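Local coordinates for glycosyltransferase (Streptomyces halstedii, PDB 3WAD), which belongs to the GT-B clan of glycosyltransferases, its chain folded into two halves that are each built round a parallel beta sheet with helices packed against it, at residues 6-11 with 55-60; 203-208 with 219-224; 249-254 with 281-286; 333-338 with 387-392. All blocks are in the same frame, centred on the assembly; numbering follows the deposited sequence.

Interaction 1: 6-11 with 55-60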
loop_
_atom_site.group_PDB
_atom_site.type_symbol
_atom_site.label_atom_id
_atom_site.label_comp_id
_atom_site.label_asym_id
_atom_site.label_seq_id
_atom_site.Cartn_x
_atom_site.Cartn_y
_atom_site.Cartn_z
ATOM N N THR B 6 -15.643 0.937 -0.329
ATOM C CA THR B 6 -16.132 1.383 -1.596
ATOM C C THR B 6 -15.952 2.922 -1.673
ATOM O O THR B 6 -16.134 3.623 -0.690
ATOM C CB THR B 6 -17.511 0.871 -1.876
ATOM O OG1 THR B 6 -17.936 1.296 -3.188
ATOM C CG2 THR B 6 -18.526 1.332 -0.788
ATOM N N VAL B 7 -15.563 3.409 -2.837
ATOM C CA VAL B 7 -15.405 4.857 -3.039
ATOM C C VAL B 7 -15.771 5.128 -4.503
ATOM O O VAL B 7 -15.426 4.307 -5.382
ATOM C CB VAL B 7 -13.984 5.344 -2.605
ATOM C CG1 VAL B 7 -12.920 4.658 -3.431
ATOM C CG2 VAL B 7 -13.825 6.864 -2.796
ATOM N N PHE B 8 -16.485 6.235 -4.793
ATOM C CA PHE B 8 -16.719 6.623 -6.185
ATOM C C PHE B 8 -15.360 6.941 -6.902
ATOM O O PHE B 8 -14.359 7.144 -6.228
ATOM C CB PHE B 8 -17.753 7.766 -6.348
ATOM C CG PHE B 8 -17.234 9.126 -5.939
ATOM C CD1 PHE B 8 -16.803 10.044 -6.918
ATOM C CD2 PHE B 8 -17.066 9.467 -4.579
ATOM C CE1 PHE B 8 -16.237 11.330 -6.523
ATOM C CE2 PHE B 8 -16.554 10.726 -4.170
ATOM C CZ PHE B 8 -16.159 11.668 -5.139
ATOM N N ALA B 9 -15.329 6.956 -8.254
ATOM C CA ALA B 9 -14.064 7.120 -8.993
ATOM C C ALA B 9 -13.510 8.531 -8.926
ATOM O O ALA B 9 -13.827 9.428 -9.752
ATOM C CB ALA B 9 -14.180 6.591 -10.486
ATOM N N ASN B 10 -12.670 8.751 -7.914
ATOM C CA ASN B 10 -12.078 10.059 -7.672
ATOM C C ASN B 10 -10.823 9.770 -6.912
ATOM O O ASN B 10 -10.917 9.176 -5.829
ATOM C CB ASN B 10 -12.981 10.940 -6.769
ATOM C CG ASN B 10 -12.329 12.307 -6.449
ATOM O OD1 ASN B 10 -11.515 12.462 -5.537
ATOM N ND2 ASN B 10 -12.707 13.295 -7.210
ATOM N N ARG B 11 -9.689 10.224 -7.410
ATOM C CA ARG B 11 -8.429 9.883 -6.794
ATOM C C ARG B 11 -8.256 10.415 -5.364
ATOM O O ARG B 11 -7.618 9.732 -4.549
ATOM C CB ARG B 11 -7.240 10.325 -7.664
ATOM C CG ARG B 11 -5.917 9.563 -7.457
ATOM C CD ARG B 11 -5.025 9.717 -8.745
ATOM N NE ARG B 11 -5.363 10.962 -9.439
ATOM C CZ ARG B 11 -6.051 11.058 -10.584
ATOM N NH1 ARG B 11 -6.473 9.973 -11.238
ATOM N NH2 ARG B 11 -6.319 12.264 -11.087
ATOM N N ASN B 55 -20.207 1.356 -14.404
ATOM C CA ASN B 55 -19.583 1.841 -15.661
ATOM C C ASN B 55 -18.699 2.988 -15.286
ATOM O O ASN B 55 -18.871 3.501 -14.170
ATOM C CB ASN B 55 -20.627 2.304 -16.682
ATOM C CG ASN B 55 -21.663 1.180 -17.041
ATOM O OD1 ASN B 55 -22.882 1.363 -16.899
ATOM N ND2 ASN B 55 -21.172 0.044 -17.509
ATOM N N ASP B 56 -17.747 3.351 -16.158
ATOM C CA ASP B 56 -16.862 4.490 -15.889
ATOM C C ASP B 56 -17.733 5.651 -15.404
ATOM O O ASP B 56 -18.793 5.940 -16.003
ATOM C CB ASP B 56 -16.123 4.969 -17.164
ATOM C CG ASP B 56 -14.923 4.029 -17.594
ATOM O OD1 ASP B 56 -14.607 2.973 -16.962
ATOM O OD2 ASP B 56 -14.268 4.368 -18.595
ATOM N N LEU B 57 -17.285 6.320 -14.345
ATOM C CA LEU B 57 -17.963 7.519 -13.870
ATOM C C LEU B 57 -17.553 8.731 -14.706
ATOM O O LEU B 57 -18.415 9.524 -15.108
ATOM C CB LEU B 57 -17.709 7.789 -12.361
ATOM C CG LEU B 57 -18.287 9.085 -11.767
ATOM C CD1 LEU B 57 -19.830 8.952 -11.871
ATOM C CD2 LEU B 57 -17.854 9.287 -10.296
ATOM N N ASN B 58 -16.245 8.885 -14.922
ATOM C CA ASN B 58 -15.655 10.054 -15.616
ATOM C C ASN B 58 -16.029 11.393 -15.014
ATOM O O ASN B 58 -16.405 12.272 -15.779
ATOM C CB ASN B 58 -16.069 10.003 -17.094
ATOM C CG ASN B 58 -15.432 8.840 -17.795
ATOM O OD1 ASN B 58 -16.110 8.046 -18.442
ATOM N ND2 ASN B 58 -14.110 8.664 -17.585
ATOM N N ILE B 59 -15.892 11.573 -13.683
ATOM C CA ILE B 59 -16.590 12.690 -12.963
ATOM C C ILE B 59 -15.965 14.002 -13.336
ATOM O O ILE B 59 -16.466 15.070 -12.916
ATOM C CB ILE B 59 -16.506 12.784 -11.349
ATOM C CG1 ILE B 59 -15.395 11.952 -10.701
ATOM C CG2 ILE B 59 -17.891 12.910 -10.656
ATOM C CD1 ILE B 59 -14.047 12.660 -10.610
ATOM N N MET B 60 -14.846 13.932 -14.050
ATOM C CA MET B 60 -14.179 15.157 -14.461
ATOM C C MET B 60 -14.707 15.876 -15.744
ATOM O O MET B 60 -14.739 17.113 -15.774
ATOM C CB MET B 60 -12.678 14.961 -14.481
ATOM C CG MET B 60 -11.997 15.880 -13.518
ATOM S SD MET B 60 -10.798 16.874 -14.459
ATOM C CE MET B 60 -11.796 17.958 -15.533
HETATM O O HOH W 1 -14.215 9.443 -12.446
#
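Two irregular loops run past each other here, closest in backbone at Ala9 and Leu57, whose CA atoms are 6.3 Å apart. No direct hydrogen bond joins them. A water molecule does so instead: it donates to the carbonyl of Ala9 (2.7 Å to O) and accepts the N-H of Ile59 (3.0 Å to N), a bridge between two backbones too far apart to bond. The direct contacts are van der Waals, made largely by the side chains of Leu57 and Ile59. Leu57 holds CG anti to its backbone N (chi1 176°), which carries CD2 up to the rim of the Phe8 ring, 3.6 Å from CD1 and close to the ring plane; the ring is met at its edge, and the two side chains cross obliquely. The same edge of Phe8 also takes Ile59, whose CG1 lies 4.3 Å from CE1. Ile59 reaches over the same carbonyl that receives the water: its CG1 is 3.1 Å from Ala9 O, a tight approach, and its chi1 of 17° is nearly eclipsed, a sign of strain. Beyond, Ile59 CD1 lies 3.7 Å from Asn10 ND2, the two side chains crossing at about a right angle. The other end of the Asn10 amide is spoken for, since OD1 caps helix 11-16 by accepting the N-H of His13. The contact thus joins the loops that follow strands 2-6 and 49-52. Asp38 receives the N-H groups of Leu57 and Asn58, while helix 89-106 adds Met106 against Phe8 and Tyr105 against Leu57.

Interaction 2: 203-208 with 219-224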
loop_
_atom_site.group_PDB
_atom_site.type_symbol
_atom_site.label_atom_id
_atom_site.label_comp_id
_atom_site.label_asym_id
_atom_site.label_seq_id
_atom_site.Cartn_x
_atom_site.Cartn_y
_atom_site.Cartn_z
ATOM N N THR B 203 -23.713 2.617 10.332
ATOM C CA THR B 203 -23.767 2.017 11.689
ATOM C C THR B 203 -22.983 2.920 12.493
ATOM O O THR B 203 -23.334 3.188 13.623
ATOM C CB THR B 203 -22.986 0.655 11.833
ATOM O OG1 THR B 203 -23.402 -0.184 10.797
ATOM C CG2 THR B 203 -23.273 -0.042 13.207
ATOM N N THR B 204 -21.825 3.336 11.971
ATOM C CA THR B 204 -21.136 4.450 12.612
ATOM C C THR B 204 -20.277 5.228 11.611
ATOM O O THR B 204 -20.288 4.921 10.443
ATOM C CB THR B 204 -20.312 3.999 13.800
ATOM O OG1 THR B 204 -19.873 5.145 14.517
ATOM C CG2 THR B 204 -19.069 3.181 13.424
ATOM N N THR B 205 -19.561 6.241 12.086
ATOM C CA THR B 205 -18.841 7.207 11.200
ATOM C C THR B 205 -17.425 7.235 11.656
ATOM O O THR B 205 -17.196 7.216 12.863
ATOM C CB THR B 205 -19.415 8.572 11.397
ATOM O OG1 THR B 205 -20.681 8.557 10.770
ATOM C CG2 THR B 205 -18.509 9.661 10.721
ATOM N N LEU B 206 -16.470 7.245 10.711
ATOM C CA LEU B 206 -15.039 7.377 11.050
ATOM C C LEU B 206 -14.642 8.773 10.588
ATOM O O LEU B 206 -14.855 9.120 9.403
ATOM C CB LEU B 206 -14.131 6.290 10.323
ATOM C CG LEU B 206 -12.610 6.414 10.435
ATOM C CD1 LEU B 206 -12.005 6.431 11.896
ATOM C CD2 LEU B 206 -11.877 5.320 9.701
ATOM N N ALA B 207 -14.064 9.566 11.491
ATOM C CA ALA B 207 -13.625 10.940 11.172
ATOM C C ALA B 207 -12.175 11.013 10.748
ATOM O O ALA B 207 -11.328 10.279 11.324
ATOM C CB ALA B 207 -13.872 11.844 12.427
ATOM N N VAL B 208 -11.825 11.909 9.800
ATOM C CA VAL B 208 -10.420 12.074 9.486
ATOM C C VAL B 208 -9.859 13.401 10.026
ATOM O O VAL B 208 -8.658 13.598 10.068
ATOM C CB VAL B 208 -10.192 12.013 7.964
ATOM C CG1 VAL B 208 -10.472 10.593 7.425
ATOM C CG2 VAL B 208 -11.041 13.088 7.236
ATOM N N GLN B 219 -24.311 12.136 16.980
ATOM C CA GLN B 219 -23.846 10.758 16.935
ATOM C C GLN B 219 -22.339 10.627 17.260
ATOM O O GLN B 219 -21.560 11.594 17.166
ATOM C CB GLN B 219 -24.248 10.098 15.610
ATOM C CG GLN B 219 -25.776 9.825 15.496
ATOM C CD GLN B 219 -26.599 10.999 14.934
ATOM O OE1 GLN B 219 -26.142 11.749 14.054
ATOM N NE2 GLN B 219 -27.829 11.153 15.438
ATOM N N PRO B 220 -21.933 9.446 17.732
ATOM C CA PRO B 220 -20.517 9.380 18.024
ATOM C C PRO B 220 -19.757 9.070 16.700
ATOM O O PRO B 220 -20.364 8.628 15.698
ATOM C CB PRO B 220 -20.432 8.249 19.064
ATOM C CG PRO B 220 -21.862 7.744 19.266
ATOM C CD PRO B 220 -22.630 8.195 18.069
ATOM N N ALA B 221 -18.469 9.382 16.682
ATOM C CA ALA B 221 -17.606 9.266 15.493
ATOM C C ALA B 221 -16.354 8.696 16.049
ATOM O O ALA B 221 -15.897 9.166 17.092
ATOM C CB ALA B 221 -17.258 10.650 14.907
ATOM N N LEU B 222 -15.754 7.741 15.363
ATOM C CA LEU B 222 -14.432 7.278 15.759
ATOM C C LEU B 222 -13.514 8.357 15.208
ATOM O O LEU B 222 -13.756 8.884 14.114
ATOM C CB LEU B 222 -14.142 5.958 15.059
ATOM C CG LEU B 222 -15.017 4.765 15.468
ATOM C CD1 LEU B 222 -14.825 3.673 14.434
ATOM C CD2 LEU B 222 -14.466 4.310 16.805
ATOM N N SER B 223 -12.494 8.705 15.975
ATOM C CA SER B 223 -11.454 9.549 15.489
ATOM C C SER B 223 -10.195 8.741 15.296
ATOM O O SER B 223 -10.119 7.542 15.691
ATOM C CB SER B 223 -11.244 10.737 16.424
ATOM O OG SER B 223 -10.745 10.300 17.685
ATOM N N MET B 224 -9.233 9.380 14.656
ATOM C CA MET B 224 -8.092 8.688 14.090
ATOM C C MET B 224 -6.986 9.709 13.803
ATOM O O MET B 224 -7.252 10.868 13.568
ATOM C CB MET B 224 -8.526 7.893 12.865
ATOM C CG MET B 224 -7.472 7.672 11.849
ATOM S SD MET B 224 -8.146 6.825 10.460
ATOM C CE MET B 224 -9.204 8.104 9.758
HETATM O O HOH W 2 -6.958 13.309 12.263
#
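Met224 lies across the end of a short parallel strand pair. Its CB lies 3.9 Å from Leu206 CD1. From there the chain runs extended, CG anti to the backbone N and chi2 also anti, which brings SD to 4.1 Å from Leu206 CD2, crossing that leucine at about a right angle. A bend at the last torsion (chi3 70°) then turns the methyl back: CE rests 3.6 Å from Val208 CG1 and also touches the carbonyl oxygen of Ala207. Before this point two hydrogen bonds pair the backbones round Leu222, in a strand that is short and weakly bonded. The N-H of Leu222 is bonded to Thr205 O (2.9 Å from N), and Leu222 O accepts the N-H of Ala207 (2.7 Å to N) almost along its C=O axis, at 170° on the hydrogen. Leu206 and Leu222 share one face, where Leu206 CD1 packs on Leu222 CB at 3.8 Å. Further on, a water donates to both Val208 O and Met224 O. Strand 221-222 forms the outer end of the parallel sheet of the N-terminal half, beside 204-206, which pairs with strand 147-150 on its other side; the C-terminal helix 402-415 covers Leu222 through Glu408 and Met224 through Leu402 and Thr405.

Interaction 3: 249-254 with 281-286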
loop_
_atom_site.group_PDB
_atom_site.type_symbol
_atom_site.label_atom_id
_atom_site.label_comp_id
_atom_site.label_asym_id
_atom_site.label_seq_id
_atom_site.Cartn_x
_atom_site.Cartn_y
_atom_site.Cartn_z
ATOM N N CYS B 249 6.378 26.323 0.881
ATOM C CA CYS B 249 5.785 25.495 -0.075
ATOM C C CYS B 249 4.563 26.252 -0.520
ATOM O O CYS B 249 3.736 26.641 0.280
ATOM C CB CYS B 249 5.448 24.139 0.570
ATOM S SG CYS B 249 4.406 23.216 -0.554
ATOM N N LEU B 250 4.479 26.488 -1.816
ATOM C CA LEU B 250 3.378 27.186 -2.463
ATOM C C LEU B 250 2.625 26.276 -3.434
ATOM O O LEU B 250 3.156 25.890 -4.465
ATOM C CB LEU B 250 3.934 28.402 -3.227
ATOM C CG LEU B 250 2.957 29.214 -4.038
ATOM C CD1 LEU B 250 1.918 29.919 -3.093
ATOM C CD2 LEU B 250 3.709 30.182 -5.023
ATOM N N THR B 251 1.377 25.953 -3.097
ATOM C CA THR B 251 0.485 25.101 -3.881
ATOM C C THR B 251 -0.853 25.815 -3.962
ATOM O O THR B 251 -1.812 25.379 -3.339
ATOM C CB THR B 251 0.229 23.672 -3.217
ATOM O OG1 THR B 251 -0.144 23.833 -1.859
ATOM C CG2 THR B 251 1.415 22.833 -3.204
ATOM N N LEU B 252 -0.865 26.951 -4.664
ATOM C CA LEU B 252 -2.031 27.827 -4.865
ATOM C C LEU B 252 -2.264 28.084 -6.378
ATOM O O LEU B 252 -3.091 28.915 -6.784
ATOM C CB LEU B 252 -1.846 29.163 -4.114
ATOM C CG LEU B 252 -2.739 29.519 -2.929
ATOM C CD1 LEU B 252 -2.844 31.006 -2.937
ATOM C CD2 LEU B 252 -4.138 28.915 -3.021
ATOM N N GLY B 253 -1.508 27.350 -7.195
ATOM C CA GLY B 253 -1.675 27.264 -8.640
ATOM C C GLY B 253 -3.100 27.338 -9.126
ATOM O O GLY B 253 -3.422 28.219 -9.939
ATOM N N LEU B 254 -3.966 26.442 -8.643
ATOM C CA LEU B 254 -5.332 26.412 -9.161
ATOM C C LEU B 254 -6.076 27.732 -8.898
ATOM O O LEU B 254 -6.588 28.364 -9.846
ATOM C CB LEU B 254 -6.129 25.204 -8.655
ATOM C CG LEU B 254 -6.928 24.435 -9.735
ATOM C CD1 LEU B 254 -7.791 23.364 -9.088
ATOM C CD2 LEU B 254 -7.786 25.313 -10.721
ATOM N N VAL B 281 9.222 26.562 -2.951
ATOM C CA VAL B 281 8.930 25.449 -3.877
ATOM C C VAL B 281 7.475 25.639 -4.305
ATOM O O VAL B 281 6.579 25.657 -3.460
ATOM C CB VAL B 281 9.260 24.058 -3.211
ATOM C CG1 VAL B 281 8.974 22.919 -4.167
ATOM C CG2 VAL B 281 10.725 24.021 -2.751
ATOM N N ALA B 282 7.236 25.899 -5.586
ATOM C CA ALA B 282 5.877 26.216 -6.080
ATOM C C ALA B 282 5.427 25.178 -7.086
ATOM O O ALA B 282 6.175 24.788 -7.955
ATOM C CB ALA B 282 5.851 27.573 -6.718
ATOM N N THR B 283 4.200 24.704 -6.953
ATOM C CA THR B 283 3.638 23.801 -7.922
ATOM C C THR B 283 2.841 24.602 -8.978
ATOM O O THR B 283 1.932 25.376 -8.659
ATOM C CB THR B 283 2.839 22.626 -7.263
ATOM O OG1 THR B 283 1.701 23.137 -6.567
ATOM C CG2 THR B 283 3.710 21.881 -6.246
ATOM N N PHE B 284 3.229 24.421 -10.241
ATOM C CA PHE B 284 2.619 25.103 -11.371
ATOM C C PHE B 284 2.472 24.195 -12.615
ATOM O O PHE B 284 3.348 23.404 -12.897
ATOM C CB PHE B 284 3.502 26.306 -11.774
ATOM C CG PHE B 284 3.442 27.459 -10.826
ATOM C CD1 PHE B 284 2.233 27.959 -10.398
ATOM C CD2 PHE B 284 4.610 28.058 -10.376
ATOM C CE1 PHE B 284 2.183 29.080 -9.515
ATOM C CE2 PHE B 284 4.571 29.174 -9.470
ATOM C CZ PHE B 284 3.353 29.664 -9.051
ATOM N N SER B 285 1.382 24.349 -13.365
ATOM C CA SER B 285 1.263 23.825 -14.747
ATOM C C SER B 285 2.469 24.152 -15.638
ATOM O O SER B 285 3.344 24.944 -15.273
ATOM C CB SER B 285 0.073 24.486 -15.454
ATOM O OG SER B 285 -1.024 24.669 -14.585
ATOM N N ALA B 286 2.483 23.556 -16.831
ATOM C CA ALA B 286 3.283 24.060 -17.961
ATOM C C ALA B 286 2.643 25.368 -18.482
ATOM O O ALA B 286 3.338 26.316 -18.873
ATOM C CB ALA B 286 3.354 23.008 -19.070
HETATM O O HOH W 3 1.198 26.801 -6.457
#
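Neighbouring strands of the C-terminal, Rossmann-like half of this GT-B fold run parallel here and then part, so one contact holds both a tight and a looser region. In the tight part, the axes of strands 249-251 and 281-283 approach to 4.7 Å at 11°. Leu250 is gripped from both backbone ends: its N-H points almost straight at Val281 O (2.8 Å from N, 177° at the hydrogen), and its O accepts the N-H of Thr283. On the face that carries Leu250 and Ala282, Leu250 CD2 packs 3.8 Å from Ala282 CB and 4.1 Å from Phe284 CZ, the leucine and the ring crossing obliquely. The other region is less enclosed. Thr251 and Thr283, both partly exposed, lie side by side and point the same way, with Thr251 CG2 3.4 Å from Thr283 OG1. There the first strand turns off toward helix 253-257, whose N-cap is Leu252, and Gly253 comes past the Phe284 ring. Strands 314-319 and 299-302 flank the pair. In the widening fork a water takes over from direct pairing: it donates to Leu250 O and to Thr283 O and accepts the N-H of Leu252, with 2.7 Å between the water oxygen and Leu252 N.

Interaction 4: 333-338 with 387-392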
loop_
_atom_site.group_PDB
_atom_site.type_symbol
_atom_site.label_atom_id
_atom_site.label_comp_id
_atom_site.label_asym_id
_atom_site.label_seq_id
_atom_site.Cartn_x
_atom_site.Cartn_y
_atom_site.Cartn_z
ATOM N N GLY B 333 3.604 19.802 11.496
ATOM C CA GLY B 333 3.687 20.979 12.435
ATOM C C GLY B 333 4.048 22.285 11.701
ATOM O O GLY B 333 4.921 23.069 12.136
ATOM N N VAL B 334 3.415 22.523 10.549
ATOM C CA VAL B 334 3.903 23.590 9.667
ATOM C C VAL B 334 2.834 24.678 9.620
ATOM O O VAL B 334 1.686 24.386 9.336
ATOM C CB VAL B 334 4.263 23.053 8.206
ATOM C CG1 VAL B 334 4.753 24.181 7.285
ATOM C CG2 VAL B 334 5.368 21.944 8.261
ATOM N N PRO B 335 3.212 25.938 9.889
ATOM C CA PRO B 335 2.239 27.024 9.759
ATOM C C PRO B 335 1.697 27.147 8.338
ATOM O O PRO B 335 2.368 26.802 7.363
ATOM C CB PRO B 335 3.046 28.265 10.095
ATOM C CG PRO B 335 4.189 27.797 10.900
ATOM C CD PRO B 335 4.536 26.440 10.299
ATOM N N GLN B 336 0.484 27.671 8.247
ATOM C CA GLN B 336 -0.279 27.694 7.025
ATOM C C GLN B 336 -0.672 29.116 6.623
ATOM O O GLN B 336 -1.035 29.932 7.469
ATOM C CB GLN B 336 -1.556 26.852 7.210
ATOM C CG GLN B 336 -1.277 25.422 7.414
ATOM C CD GLN B 336 -2.554 24.633 7.684
ATOM O OE1 GLN B 336 -3.351 24.424 6.798
ATOM N NE2 GLN B 336 -2.768 24.252 8.920
ATOM N N LEU B 337 -0.629 29.393 5.319
ATOM C CA LEU B 337 -1.375 30.501 4.793
ATOM C C LEU B 337 -2.438 29.895 3.900
ATOM O O LEU B 337 -2.122 29.184 2.943
ATOM C CB LEU B 337 -0.417 31.522 4.108
ATOM C CG LEU B 337 -0.794 32.674 3.184
ATOM C CD1 LEU B 337 -2.155 33.232 3.389
ATOM C CD2 LEU B 337 0.365 33.748 3.048
ATOM N N ILE B 338 -3.683 30.102 4.288
ATOM C CA ILE B 338 -4.826 29.437 3.661
ATOM C C ILE B 338 -5.561 30.439 2.827
ATOM O O ILE B 338 -5.921 31.493 3.311
ATOM C CB ILE B 338 -5.787 28.765 4.744
ATOM C CG1 ILE B 338 -5.001 27.765 5.598
ATOM C CG2 ILE B 338 -6.959 27.988 4.057
ATOM C CD1 ILE B 338 -5.650 27.395 6.942
ATOM N N ALA B 387 4.834 27.736 16.977
ATOM C CA ALA B 387 4.485 27.095 18.272
ATOM C C ALA B 387 3.057 26.507 18.229
ATOM O O ALA B 387 2.809 25.367 18.610
ATOM C CB ALA B 387 4.619 28.113 19.454
ATOM N N ALA B 388 2.120 27.306 17.753
ATOM C CA ALA B 388 0.753 26.879 17.604
ATOM C C ALA B 388 0.627 25.636 16.636
ATOM O O ALA B 388 -0.124 24.686 16.918
ATOM C CB ALA B 388 -0.054 28.030 17.088
ATOM N N ALA B 389 1.394 25.643 15.540
ATOM C CA ALA B 389 1.391 24.531 14.564
ATOM C C ALA B 389 1.924 23.257 15.235
ATOM O O ALA B 389 1.435 22.121 15.019
ATOM C CB ALA B 389 2.245 24.885 13.337
ATOM N N GLU B 390 2.964 23.440 16.035
ATOM C CA GLU B 390 3.524 22.322 16.796
ATOM C C GLU B 390 2.596 21.779 17.873
ATOM O O GLU B 390 2.553 20.586 18.102
ATOM C CB GLU B 390 4.862 22.713 17.363
ATOM C CG GLU B 390 5.804 23.103 16.318
ATOM C CD GLU B 390 7.087 22.358 16.478
ATOM O OE1 GLU B 390 8.052 22.911 17.080
ATOM O OE2 GLU B 390 7.107 21.192 16.018
ATOM N N GLN B 391 1.824 22.650 18.492
ATOM C CA GLN B 391 0.879 22.238 19.509
ATOM C C GLN B 391 -0.190 21.363 18.844
ATOM O O GLN B 391 -0.613 20.304 19.367
ATOM C CB GLN B 391 0.205 23.481 20.165
ATOM C CG GLN B 391 -0.809 23.147 21.268
ATOM C CD GLN B 391 -0.231 22.113 22.258
ATOM O OE1 GLN B 391 0.967 22.155 22.584
ATOM N NE2 GLN B 391 -1.076 21.199 22.749
ATOM N N ILE B 392 -0.694 21.871 17.720
ATOM C CA ILE B 392 -1.612 21.088 16.878
ATOM C C ILE B 392 -1.051 19.687 16.533
ATOM O O ILE B 392 -1.798 18.687 16.608
ATOM C CB ILE B 392 -2.074 21.924 15.619
ATOM C CG1 ILE B 392 -2.788 23.170 16.175
ATOM C CG2 ILE B 392 -2.984 21.075 14.702
ATOM C CD1 ILE B 392 -3.450 24.082 15.213
#
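A Schellman motif closes helix 323-332, and the glycine that forms it is the residue on which a second helix rests. Gly333 leaves the helix with a positive phi of 68°, a conformation that favours glycine, and the chain goes on through Val334 and Pro335 into strand 336-338, one of the parallel strands of the C-terminal half. Helix 384-397 passes beside this turn, so close that the CA atoms of Gly333 and Glu390 are 4.6 Å apart. The contact is small and centred on a single methyl group. Ala389 directs CB at the turn, where it sits 3.4 Å from Gly333 O and 3.6 Å from Gly333 C. The same CB then follows the backbone onward, 3.8 Å from Val334 C and 3.7 Å from Pro335 N, and meets the proline ring at CD, 4.1 Å off. It therefore packs along the peptide groups of the turn rather than against a large side chain. At the outer margin, the Glu390 methylene CG lies 4.3 Å from Gly333 O. No hydrogen bond passes between the two segments, but Lys386, one residue before 387-392 on the same helix, donates from NZ to Gly333 O. Helix and turn are consequently joined by a methyl and an ammonium group meeting one carbonyl: the positive charge of the second would be expected to polarise the C=O and to add an electrostatic component to a contact that is otherwise van der Waals packing of a methyl on peptide groups.

In the fold
The four contacts sample both halves of a GT-B fold. Interactions 1 and 2 belong to the N-terminal sheet, the first at loops following two of its strands and the second at its outer strand pair; their centres are about 24 Å apart. Interactions 3 and 4 both reach the C-terminal sheet, with centres about 20 Å apart and nearest atoms about 6 Å apart. Across the halves, interaction 1 comes within about 9 Å of interaction 3 at nearest atoms, and interaction 2 within about 10 Å of interaction 4. None of the contacts touches another. Helix 402-415 crosses back to cover interaction 2, tying the chain's C-terminal end to the N-terminal half.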